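PDB 4W8V: CRISPR system Cmr subunit Cmr6 from Pyrococcus furiosus, which binds RNA as a RAMP-superfamily subunit that, with Cmr1, caps the elongated type III-B Cmr ribonucleoprotein complex of CRISPR antiviral defence. Local coordinates for residues R108-F117 with K217-D228; F88-L97 with I126-Q136. All coordinates share one frame; numbering follows the deposited sequence.

Contact 1. Residues R108-F117 with K217-D228; sequences RLCKEFLRIF and KAFSLVKLALRD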
loop_
_atom_site.group_PDB
_atom_site.type_symbol
_atom_site.label_atom_id
_atom_site.label_comp_id
_atom_site.label_asym_id
_atom_site.label_seq_id
_atom_site.Cartn_x
_atom_site.Cartn_y
_atom_site.Cartn_z
ATOM N N ARG A 108 -15.348 5.215 7.668
ATOM C CA ARG A 108 -14.614 6.412 7.279
ATOM C C ARG A 108 -13.830 6.141 5.999
ATOM O O ARG A 108 -13.866 6.931 5.060
ATOM C CB ARG A 108 -13.675 6.859 8.396
ATOM C CG ARG A 108 -13.098 8.248 8.227
ATOM C CD ARG A 108 -12.132 8.491 9.354
ATOM N NE ARG A 108 -11.179 7.395 9.442
ATOM C CZ ARG A 108 -9.999 7.385 8.832
ATOM N NH1 ARG A 108 -9.622 8.432 8.100
ATOM N NH2 ARG A 108 -9.194 6.331 8.957
ATOM N N LEU A 109 -13.148 5.000 5.959
ATOM C CA LEU A 109 -12.350 4.648 4.786
ATOM C C LEU A 109 -13.242 4.542 3.559
ATOM O O LEU A 109 -12.863 4.955 2.469
ATOM C CB LEU A 109 -11.591 3.336 5.014
ATOM C CG LEU A 109 -10.462 3.384 6.042
ATOM C CD1 LEU A 109 -9.803 2.018 6.173
ATOM C CD2 LEU A 109 -9.428 4.440 5.670
ATOM N N CYS A 110 -14.441 3.999 3.748
ATOM C CA CYS A 110 -15.418 3.936 2.673
ATOM C C CYS A 110 -15.834 5.333 2.202
ATOM O O CYS A 110 -15.915 5.577 1.004
ATOM C CB CYS A 110 -16.641 3.147 3.115
ATOM S SG CYS A 110 -17.871 2.964 1.830
ATOM N N LYS A 111 -16.092 6.240 3.145
ATOM C CA LYS A 111 -16.444 7.620 2.813
ATOM C C LYS A 111 -15.331 8.263 1.986
ATOM O O LYS A 111 -15.585 8.846 0.936
ATOM C CB LYS A 111 -16.685 8.466 4.074
ATOM C CG LYS A 111 -17.752 7.968 5.029
ATOM C CD LYS A 111 -19.145 8.404 4.614
ATOM C CE LYS A 111 -20.199 7.991 5.645
ATOM N NZ LYS A 111 -20.031 8.684 6.955
ATOM N N GLU A 112 -14.099 8.144 2.471
ATOM C CA GLU A 112 -12.933 8.717 1.808
ATOM C C GLU A 112 -12.770 8.161 0.408
ATOM O O GLU A 112 -12.439 8.882 -0.527
ATOM C CB GLU A 112 -11.664 8.446 2.618
ATOM C CG GLU A 112 -11.573 9.196 3.932
ATOM C CD GLU A 112 -10.996 10.587 3.765
ATOM O OE1 GLU A 112 -11.428 11.309 2.841
ATOM O OE2 GLU A 112 -10.097 10.952 4.551
ATOM N N PHE A 113 -13.003 6.865 0.280
ATOM C CA PHE A 113 -12.918 6.178 -0.999
ATOM C C PHE A 113 -13.875 6.776 -2.020
ATOM O O PHE A 113 -13.511 7.024 -3.160
ATOM C CB PHE A 113 -13.223 4.700 -0.802
ATOM C CG PHE A 113 -13.243 3.907 -2.065
ATOM C CD1 PHE A 113 -14.443 3.577 -2.672
ATOM C CD2 PHE A 113 -12.060 3.472 -2.637
ATOM C CE1 PHE A 113 -14.464 2.830 -3.827
ATOM C CE2 PHE A 113 -12.073 2.716 -3.792
ATOM C CZ PHE A 113 -13.276 2.396 -4.390
ATOM N N LEU A 114 -15.110 6.994 -1.591
ATOM C CA LEU A 114 -16.158 7.501 -2.462
ATOM C C LEU A 114 -15.932 8.960 -2.838
ATOM O O LEU A 114 -16.395 9.410 -3.881
ATOM C CB LEU A 114 -17.519 7.328 -1.782
ATOM C CG LEU A 114 -17.923 5.863 -1.704
ATOM C CD1 LEU A 114 -19.076 5.656 -0.726
ATOM C CD2 LEU A 114 -18.278 5.368 -3.097
ATOM N N ARG A 115 -15.217 9.695 -1.991
ATOM C CA ARG A 115 -14.883 11.080 -2.305
ATOM C C ARG A 115 -13.921 11.142 -3.493
ATOM O O ARG A 115 -14.035 12.034 -4.332
ATOM C CB ARG A 115 -14.285 11.792 -1.091
ATOM C CG ARG A 115 -15.276 12.019 0.042
ATOM C CD ARG A 115 -14.683 12.887 1.146
ATOM N NE ARG A 115 -14.474 12.157 2.398
ATOM C CZ ARG A 115 -15.349 12.109 3.399
ATOM N NH1 ARG A 115 -16.511 12.742 3.306
ATOM N NH2 ARG A 115 -15.064 11.424 4.498
ATOM N N ILE A 116 -12.994 10.186 -3.569
ATOM C CA ILE A 116 -12.044 10.136 -4.679
ATOM C C ILE A 116 -12.765 9.900 -6.000
ATOM O O ILE A 116 -12.467 10.547 -7.009
ATOM C CB ILE A 116 -10.982 9.013 -4.531
ATOM C CG1 ILE A 116 -10.335 8.986 -3.139
ATOM C CG2 ILE A 116 -9.936 9.124 -5.622
ATOM C CD1 ILE A 116 -9.756 10.270 -2.697
ATOM N N PHE A 117 -13.719 8.976 -5.992
ATOM C CA PHE A 117 -14.338 8.540 -7.235
ATOM C C PHE A 117 -15.629 9.266 -7.585
ATOM O O PHE A 117 -16.435 8.748 -8.354
ATOM C CB PHE A 117 -14.576 7.038 -7.182
ATOM C CG PHE A 117 -13.312 6.251 -7.262
ATOM C CD1 PHE A 117 -12.680 6.068 -8.480
ATOM C CD2 PHE A 117 -12.723 5.735 -6.125
ATOM C CE1 PHE A 117 -11.498 5.363 -8.564
ATOM C CE2 PHE A 117 -11.540 5.035 -6.203
ATOM C CZ PHE A 117 -10.925 4.849 -7.423
ATOM N N LYS A 217 -6.372 9.822 -9.229
ATOM C CA LYS A 217 -7.190 9.053 -8.311
ATOM C C LYS A 217 -6.324 8.039 -7.577
ATOM O O LYS A 217 -6.434 7.881 -6.360
ATOM C CB LYS A 217 -8.318 8.351 -9.059
ATOM C CG LYS A 217 -9.298 9.301 -9.707
ATOM C CD LYS A 217 -10.521 8.565 -10.210
ATOM C CE LYS A 217 -11.446 9.502 -10.981
ATOM N NZ LYS A 217 -12.647 8.788 -11.504
ATOM N N ALA A 218 -5.450 7.380 -8.334
ATOM C CA ALA A 218 -4.509 6.408 -7.796
ATOM C C ALA A 218 -3.666 7.023 -6.693
ATOM O O ALA A 218 -3.463 6.432 -5.631
ATOM C CB ALA A 218 -3.612 5.855 -8.907
ATOM N N PHE A 219 -3.189 8.226 -6.952
ATOM C CA PHE A 219 -2.363 8.953 -6.005
ATOM C C PHE A 219 -3.127 9.224 -4.714
ATOM O O PHE A 219 -2.565 9.192 -3.622
ATOM C CB PHE A 219 -1.880 10.267 -6.630
ATOM C CG PHE A 219 -0.905 11.014 -5.771
ATOM C CD1 PHE A 219 0.409 10.577 -5.646
ATOM C CD2 PHE A 219 -1.299 12.136 -5.071
ATOM C CE1 PHE A 219 1.306 11.250 -4.840
ATOM C CE2 PHE A 219 -0.402 12.828 -4.269
ATOM C CZ PHE A 219 0.903 12.382 -4.155
ATOM N N SER A 220 -4.418 9.483 -4.852
ATOM C CA SER A 220 -5.257 9.819 -3.715
ATOM C C SER A 220 -5.483 8.585 -2.849
ATOM O O SER A 220 -5.521 8.663 -1.628
ATOM C CB SER A 220 -6.585 10.401 -4.195
ATOM O OG SER A 220 -6.423 11.746 -4.589
ATOM N N LEU A 221 -5.608 7.440 -3.499
ATOM C CA LEU A 221 -5.711 6.193 -2.780
ATOM C C LEU A 221 -4.402 5.904 -2.045
ATOM O O LEU A 221 -4.414 5.455 -0.908
ATOM C CB LEU A 221 -6.081 5.056 -3.738
ATOM C CG LEU A 221 -7.532 5.080 -4.227
ATOM C CD1 LEU A 221 -7.777 3.962 -5.213
ATOM C CD2 LEU A 221 -8.501 4.990 -3.043
ATOM N N VAL A 222 -3.274 6.199 -2.677
ATOM C CA VAL A 222 -1.972 5.921 -2.076
ATOM C C VAL A 222 -1.762 6.772 -0.824
ATOM O O VAL A 222 -1.291 6.279 0.213
ATOM C CB VAL A 222 -0.850 6.169 -3.101
ATOM C CG1 VAL A 222 0.507 6.342 -2.424
ATOM C CG2 VAL A 222 -0.822 5.045 -4.121
ATOM N N LYS A 223 -2.132 8.050 -0.934
ATOM C CA LYS A 223 -2.172 8.966 0.191
ATOM C C LYS A 223 -2.965 8.369 1.332
ATOM O O LYS A 223 -2.503 8.303 2.473
ATOM C CB LYS A 223 -2.823 10.301 -0.211
ATOM C CG LYS A 223 -1.875 11.460 -0.460
ATOM C CD LYS A 223 -2.635 12.732 -0.873
ATOM C CE LYS A 223 -3.245 13.441 0.333
ATOM N NZ LYS A 223 -2.203 14.052 1.207
ATOM N N LEU A 224 -4.197 7.998 1.010
ATOM C CA LEU A 224 -5.121 7.437 1.972
ATOM C C LEU A 224 -4.497 6.221 2.652
ATOM O O LEU A 224 -4.525 6.085 3.872
ATOM C CB LEU A 224 -6.428 7.070 1.264
ATOM C CG LEU A 224 -7.648 6.607 2.046
ATOM C CD1 LEU A 224 -7.920 7.520 3.232
ATOM C CD2 LEU A 224 -8.825 6.583 1.091
ATOM N N ALA A 225 -3.892 5.354 1.857
ATOM C CA ALA A 225 -3.345 4.102 2.377
ATOM C C ALA A 225 -2.096 4.312 3.254
ATOM O O ALA A 225 -1.898 3.601 4.240
ATOM C CB ALA A 225 -3.044 3.153 1.205
ATOM N N LEU A 226 -1.275 5.308 2.931
ATOM C CA LEU A 226 -0.049 5.560 3.705
ATOM C C LEU A 226 -0.343 6.212 5.049
ATOM O O LEU A 226 0.394 6.028 6.012
ATOM C CB LEU A 226 0.928 6.441 2.917
ATOM C CG LEU A 226 1.465 5.910 1.577
ATOM C CD1 LEU A 226 2.440 6.932 0.930
ATOM C CD2 LEU A 226 2.124 4.548 1.700
ATOM N N ARG A 227 -1.407 6.998 5.109
ATOM C CA ARG A 227 -1.785 7.667 6.344
ATOM C C ARG A 227 -2.489 6.700 7.288
ATOM O O ARG A 227 -2.150 6.625 8.458
ATOM C CB ARG A 227 -2.695 8.852 6.031
ATOM C CG ARG A 227 -3.012 9.765 7.194
ATOM C CD ARG A 227 -4.024 10.818 6.753
ATOM N NE ARG A 227 -5.310 10.214 6.427
ATOM C CZ ARG A 227 -6.146 10.665 5.496
ATOM N NH1 ARG A 227 -5.835 11.729 4.776
ATOM N NH2 ARG A 227 -7.300 10.044 5.283
ATOM N N ASP A 228 -3.439 5.928 6.767
ATOM C CA ASP A 228 -4.319 5.144 7.632
ATOM C C ASP A 228 -3.973 3.650 7.769
ATOM O O ASP A 228 -4.348 3.031 8.755
ATOM C CB ASP A 228 -5.773 5.302 7.163
ATOM C CG ASP A 228 -6.288 6.740 7.327
ATOM O OD1 ASP A 228 -5.631 7.541 8.030
ATOM O OD2 ASP A 228 -7.352 7.071 6.766
#
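Ile116, Lys217 and Leu224 lose the most surface where helix 108-116 packs against the C-terminal part of helix 212-228. The short axes run nearly antiparallel, 161° apart, and approach to 10.2 Å. Ile116 uses both branches: CD1 presses on Ser220 CB at 3.5 Å, while CG2, set anti to the backbone N, rests near Lys217 CA, CB and O. The extended chain of Lys217 then passes the ring of Phe117, its CD 3.7 Å from Phe117 CD1, and carries NZ on to Glu128 of helix 122-133. Leu221 serves both aromatic rings, CD1 at the edge of Phe117 and CD2 3.9 Å from Phe113 CD2. One turn further on, Leu224 lays both methyls against Glu112 CB, the nearer being CD2 at 3.7 Å.

A charge network runs along one flank of this apolar seam and over its Arg108/Asp228 end. Arg108 NH1 and NH2 both converge on the one oxygen Asp228 OD2, each at 3.0 Å; the NH2 bond is weak, and the guanidinium and carboxylate planes stand 71° apart. Arg227 NH2 meets Glu112 OE2 at 3.0 Å, also weakly, while its NE bonds Asp228 OD1. Arg115 holds the other oxygen of Glu112. Asp228 thus takes bonds from both Arg108 and Arg227, so its charge is probably well balanced, and apolar contacts and charge pairs together hold the two helices.

Contact 2. Residues F88-L97 with I126-Q136; sequences FMKGDPKEIL and IDELIRIFGTQ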
loop_
_atom_site.group_PDB
_atom_site.type_symbol
_atom_site.label_atom_id
_atom_site.label_comp_id
_atom_site.label_asym_id
_atom_site.label_seq_id
_atom_site.Cartn_x
_atom_site.Cartn_y
_atom_site.Cartn_z
ATOM N N PHE A 88 -10.403 -9.555 -7.332
ATOM C CA PHE A 88 -9.550 -8.621 -8.034
ATOM C C PHE A 88 -8.196 -9.236 -8.400
ATOM O O PHE A 88 -7.676 -8.985 -9.484
ATOM C CB PHE A 88 -9.348 -7.368 -7.200
ATOM C CG PHE A 88 -10.362 -6.292 -7.470
ATOM C CD1 PHE A 88 -10.162 -5.378 -8.497
ATOM C CD2 PHE A 88 -11.499 -6.176 -6.690
ATOM C CE1 PHE A 88 -11.081 -4.377 -8.757
ATOM C CE2 PHE A 88 -12.419 -5.167 -6.942
ATOM C CZ PHE A 88 -12.208 -4.270 -7.982
ATOM N N MET A 89 -7.637 -10.052 -7.512
ATOM C CA MET A 89 -6.273 -10.528 -7.702
ATOM C C MET A 89 -6.155 -11.836 -8.502
ATOM O O MET A 89 -5.140 -12.057 -9.176
ATOM C CB MET A 89 -5.584 -10.689 -6.341
ATOM C CG MET A 89 -5.484 -9.383 -5.542
ATOM S SD MET A 89 -4.457 -9.477 -4.049
ATOM C CE MET A 89 -2.831 -9.577 -4.801
ATOM N N LYS A 90 -7.174 -12.688 -8.439
ATOM C CA LYS A 90 -7.093 -14.017 -9.045
ATOM C C LYS A 90 -8.128 -14.247 -10.142
ATOM O O LYS A 90 -7.861 -14.946 -11.120
ATOM C CB LYS A 90 -7.244 -15.097 -7.965
ATOM C CG LYS A 90 -6.035 -15.236 -7.059
ATOM C CD LYS A 90 -6.405 -15.864 -5.725
ATOM C CE LYS A 90 -6.952 -17.272 -5.880
ATOM N NZ LYS A 90 -7.323 -17.865 -4.561
ATOM N N GLY A 91 -9.308 -13.661 -9.984
ATOM C CA GLY A 91 -10.391 -13.895 -10.919
ATOM C C GLY A 91 -10.817 -12.671 -11.696
ATOM O O GLY A 91 -10.000 -11.800 -12.008
ATOM N N ASP A 92 -12.106 -12.621 -12.017
ATOM C CA ASP A 92 -12.711 -11.499 -12.717
ATOM C C ASP A 92 -13.501 -10.664 -11.724
ATOM O O ASP A 92 -14.566 -11.082 -11.279
ATOM C CB ASP A 92 -13.624 -12.000 -13.845
ATOM C CG ASP A 92 -14.193 -10.874 -14.697
ATOM O OD1 ASP A 92 -13.951 -9.686 -14.396
ATOM O OD2 ASP A 92 -14.899 -11.189 -15.678
ATOM N N PRO A 93 -12.983 -9.480 -11.368
ATOM C CA PRO A 93 -13.686 -8.641 -10.392
ATOM C C PRO A 93 -15.049 -8.188 -10.908
ATOM O O PRO A 93 -16.022 -8.195 -10.153
ATOM C CB PRO A 93 -12.742 -7.450 -10.205
ATOM C CG PRO A 93 -11.945 -7.405 -11.462
ATOM C CD PRO A 93 -11.765 -8.833 -11.879
ATOM N N LYS A 94 -15.111 -7.821 -12.186
ATOM C CA LYS A 94 -16.345 -7.341 -12.806
ATOM C C LYS A 94 -17.493 -8.329 -12.610
ATOM O O LYS A 94 -18.586 -7.951 -12.198
ATOM C CB LYS A 94 -16.117 -7.084 -14.296
ATOM C CG LYS A 94 -17.034 -6.040 -14.892
ATOM C CD LYS A 94 -16.838 -4.697 -14.213
ATOM C CE LYS A 94 -17.829 -3.672 -14.732
ATOM N NZ LYS A 94 -17.687 -3.464 -16.198
ATOM N N GLU A 95 -17.224 -9.597 -12.891
ATOM C CA GLU A 95 -18.214 -10.660 -12.775
ATOM C C GLU A 95 -18.660 -10.877 -11.334
ATOM O O GLU A 95 -19.856 -10.900 -11.045
ATOM C CB GLU A 95 -17.648 -11.962 -13.352
ATOM N N ILE A 96 -17.696 -11.027 -10.433
ATOM C CA ILE A 96 -17.989 -11.388 -9.049
ATOM C C ILE A 96 -18.636 -10.253 -8.256
ATOM O O ILE A 96 -19.473 -10.498 -7.384
ATOM C CB ILE A 96 -16.707 -11.853 -8.314
ATOM C CG1 ILE A 96 -15.973 -12.904 -9.153
ATOM C CG2 ILE A 96 -17.040 -12.411 -6.936
ATOM C CD1 ILE A 96 -14.872 -13.637 -8.420
ATOM N N LEU A 97 -18.266 -9.014 -8.556
ATOM C CA LEU A 97 -18.813 -7.881 -7.812
ATOM C C LEU A 97 -19.911 -7.149 -8.579
ATOM O O LEU A 97 -20.145 -5.958 -8.358
ATOM C CB LEU A 97 -17.704 -6.898 -7.453
ATOM C CG LEU A 97 -16.474 -7.502 -6.786
ATOM C CD1 LEU A 97 -15.555 -6.388 -6.355
ATOM C CD2 LEU A 97 -16.862 -8.376 -5.601
ATOM N N ILE A 126 -15.281 -0.080 -10.458
ATOM C CA ILE A 126 -14.620 -1.362 -10.633
ATOM C C ILE A 126 -13.722 -1.322 -11.868
ATOM O O ILE A 126 -12.622 -1.868 -11.865
ATOM C CB ILE A 126 -15.643 -2.503 -10.771
ATOM C CG1 ILE A 126 -16.513 -2.590 -9.518
ATOM C CG2 ILE A 126 -14.941 -3.830 -11.008
ATOM C CD1 ILE A 126 -15.758 -3.052 -8.305
ATOM N N ASP A 127 -14.187 -0.642 -12.913
ATOM C CA ASP A 127 -13.434 -0.548 -14.159
ATOM C C ASP A 127 -12.191 0.313 -14.000
ATOM O O ASP A 127 -11.130 -0.025 -14.509
ATOM C CB ASP A 127 -14.312 0.005 -15.276
ATOM C CG ASP A 127 -15.363 -0.981 -15.724
ATOM O OD1 ASP A 127 -15.087 -2.197 -15.668
ATOM O OD2 ASP A 127 -16.459 -0.542 -16.130
ATOM N N GLU A 128 -12.325 1.425 -13.295
ATOM C CA GLU A 128 -11.189 2.304 -13.070
ATOM C C GLU A 128 -10.149 1.603 -12.209
ATOM O O GLU A 128 -8.947 1.807 -12.389
ATOM C CB GLU A 128 -11.637 3.618 -12.430
ATOM C CG GLU A 128 -12.449 4.510 -13.365
ATOM C CD GLU A 128 -12.389 5.976 -12.985
ATOM O OE1 GLU A 128 -12.958 6.339 -11.939
ATOM O OE2 GLU A 128 -11.766 6.766 -13.730
ATOM N N LEU A 129 -10.619 0.761 -11.290
ATOM C CA LEU A 129 -9.735 0.016 -10.399
ATOM C C LEU A 129 -9.084 -1.140 -11.140
ATOM O O LEU A 129 -7.924 -1.464 -10.893
ATOM C CB LEU A 129 -10.495 -0.514 -9.177
ATOM C CG LEU A 129 -11.012 0.519 -8.181
ATOM C CD1 LEU A 129 -11.980 -0.107 -7.201
ATOM C CD2 LEU A 129 -9.857 1.161 -7.439
ATOM N N ILE A 130 -9.841 -1.769 -12.036
ATOM C CA ILE A 130 -9.270 -2.736 -12.956
ATOM C C ILE A 130 -8.132 -2.076 -13.745
ATOM O O ILE A 130 -7.063 -2.652 -13.901
ATOM C CB ILE A 130 -10.335 -3.309 -13.914
ATOM C CG1 ILE A 130 -11.245 -4.291 -13.164
ATOM C CG2 ILE A 130 -9.680 -4.029 -15.084
ATOM C CD1 ILE A 130 -12.434 -4.774 -13.972
ATOM N N ARG A 131 -8.347 -0.853 -14.207
ATOM C CA ARG A 131 -7.316 -0.164 -14.974
ATOM C C ARG A 131 -6.116 0.259 -14.121
ATOM O O ARG A 131 -4.978 0.185 -14.573
ATOM C CB ARG A 131 -7.916 1.054 -15.676
ATOM C CG ARG A 131 -8.965 0.694 -16.713
ATOM C CD ARG A 131 -9.626 1.936 -17.249
ATOM N NE ARG A 131 -8.614 2.897 -17.659
ATOM C CZ ARG A 131 -8.773 4.213 -17.622
ATOM N NH1 ARG A 131 -9.916 4.735 -17.197
ATOM N NH2 ARG A 131 -7.779 5.001 -18.011
ATOM N N ILE A 132 -6.370 0.700 -12.892
ATOM C CA ILE A 132 -5.300 1.168 -12.017
ATOM C C ILE A 132 -4.332 0.050 -11.640
ATOM O O ILE A 132 -3.114 0.202 -11.789
ATOM C CB ILE A 132 -5.875 1.811 -10.739
ATOM C CG1 ILE A 132 -6.523 3.157 -11.075
ATOM C CG2 ILE A 132 -4.789 2.014 -9.685
ATOM C CD1 ILE A 132 -7.196 3.829 -9.893
ATOM N N PHE A 133 -4.879 -1.076 -11.183
ATOM C CA PHE A 133 -4.087 -2.160 -10.613
ATOM C C PHE A 133 -3.840 -3.310 -11.594
ATOM O O PHE A 133 -2.851 -4.039 -11.481
ATOM C CB PHE A 133 -4.773 -2.707 -9.354
ATOM C CG PHE A 133 -4.911 -1.695 -8.255
ATOM C CD1 PHE A 133 -3.808 -1.318 -7.502
ATOM C CD2 PHE A 133 -6.141 -1.117 -7.969
ATOM C CE1 PHE A 133 -3.926 -0.383 -6.488
ATOM C CE2 PHE A 133 -6.256 -0.181 -6.951
ATOM C CZ PHE A 133 -5.146 0.185 -6.218
ATOM N N GLY A 134 -4.744 -3.463 -12.555
ATOM C CA GLY A 134 -4.683 -4.568 -13.489
ATOM C C GLY A 134 -5.361 -5.782 -12.899
ATOM O O GLY A 134 -5.775 -5.769 -11.748
ATOM N N THR A 135 -5.499 -6.826 -13.706
ATOM C CA THR A 135 -6.032 -8.104 -13.261
ATOM C C THR A 135 -5.218 -9.236 -13.869
ATOM O O THR A 135 -4.145 -9.019 -14.422
ATOM C CB THR A 135 -7.507 -8.294 -13.655
ATOM O OG1 THR A 135 -7.627 -8.286 -15.081
ATOM C CG2 THR A 135 -8.374 -7.189 -13.076
ATOM N N GLN A 136 -5.736 -10.452 -13.767
ATOM C CA GLN A 136 -5.060 -11.599 -14.349
ATOM C C GLN A 136 -5.033 -11.511 -15.872
ATOM O O GLN A 136 -4.110 -12.015 -16.507
ATOM C CB GLN A 136 -5.725 -12.907 -13.909
ATOM C CG GLN A 136 -5.166 -13.493 -12.616
ATOM C CD GLN A 136 -3.658 -13.705 -12.664
ATOM O OE1 GLN A 136 -3.068 -13.894 -13.733
ATOM N NE2 GLN A 136 -3.026 -13.670 -11.497
HETATM O O HOH W 1 -7.555 -10.839 -11.353
#
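The turn between helix 77-90 and the short helix 93-96, in which Gly91 and Asp92 lie, packs here with its flanking residues against the end of helix 122-133 and the chain leaving it. Phe88 is the main wedge. Phe88 CZ, on the ring edge, lies 3.8 Å from Ile126 CD1, and Phe88 CE1 lies 3.9 Å from Leu129 CB. Over one face of the same ring sits Pro93 CB, 3.6 Å above the plane and centred, so the proline joins Phe88 to the second helix: Pro93 CG touches Ile130 CG1 at 3.6 Å and also approaches Thr135 CG2. Leu97 CD1 comes to Ile126 CD1 from about a right angle.

At the border, the bend of Lys94 at chi2 (61°) lays its CD near Ile126 CG2, and the bend at chi4 (-60°) turns NZ to Asp127. There NZ bonds OD1 at 2.9 Å, through the syn lone pair, with a weaker bond to OD2. Asp92 occupies the N-cap of helix 93-96, its OD1 accepting weakly from Lys94 N.

A water ties the two chain turns together: it donates to Phe88 O, 2.6 Å away, and to Gly91 O, and accepts from Gln136 N. Gly134, with phi 85°, follows helix 122-133 and lets the chain swing toward that water. This is helix-to-helix packing, with an N-capped short helix, in the helical part of the RAMP-superfamily region between strands 25-28 and 143-149.

Overall arrangement
Helix 122-133 joins the two contacts, whose centres lie about 18 Å apart. It supplies one side of contact 2, and residues of the same helix also reach contact 1: Leu129 CD2 packs on Phe117 CZ at 3.8 Å, and Leu129 CD1 lies 4.0 Å from Phe113 CZ. Leu129 therefore touches Phe88 in contact 2 and the aromatic pair of contact 1. Helix 52-68 is a second shared neighbour, touched by Phe113, Leu221 and Leu224 of contact 1 and by Phe88 and Phe133 of contact 2. Along the chain the four segments alternate. Contact 1 lies about 11 Å from the centre of the chain and contact 2 about 17 Å, centre to centre.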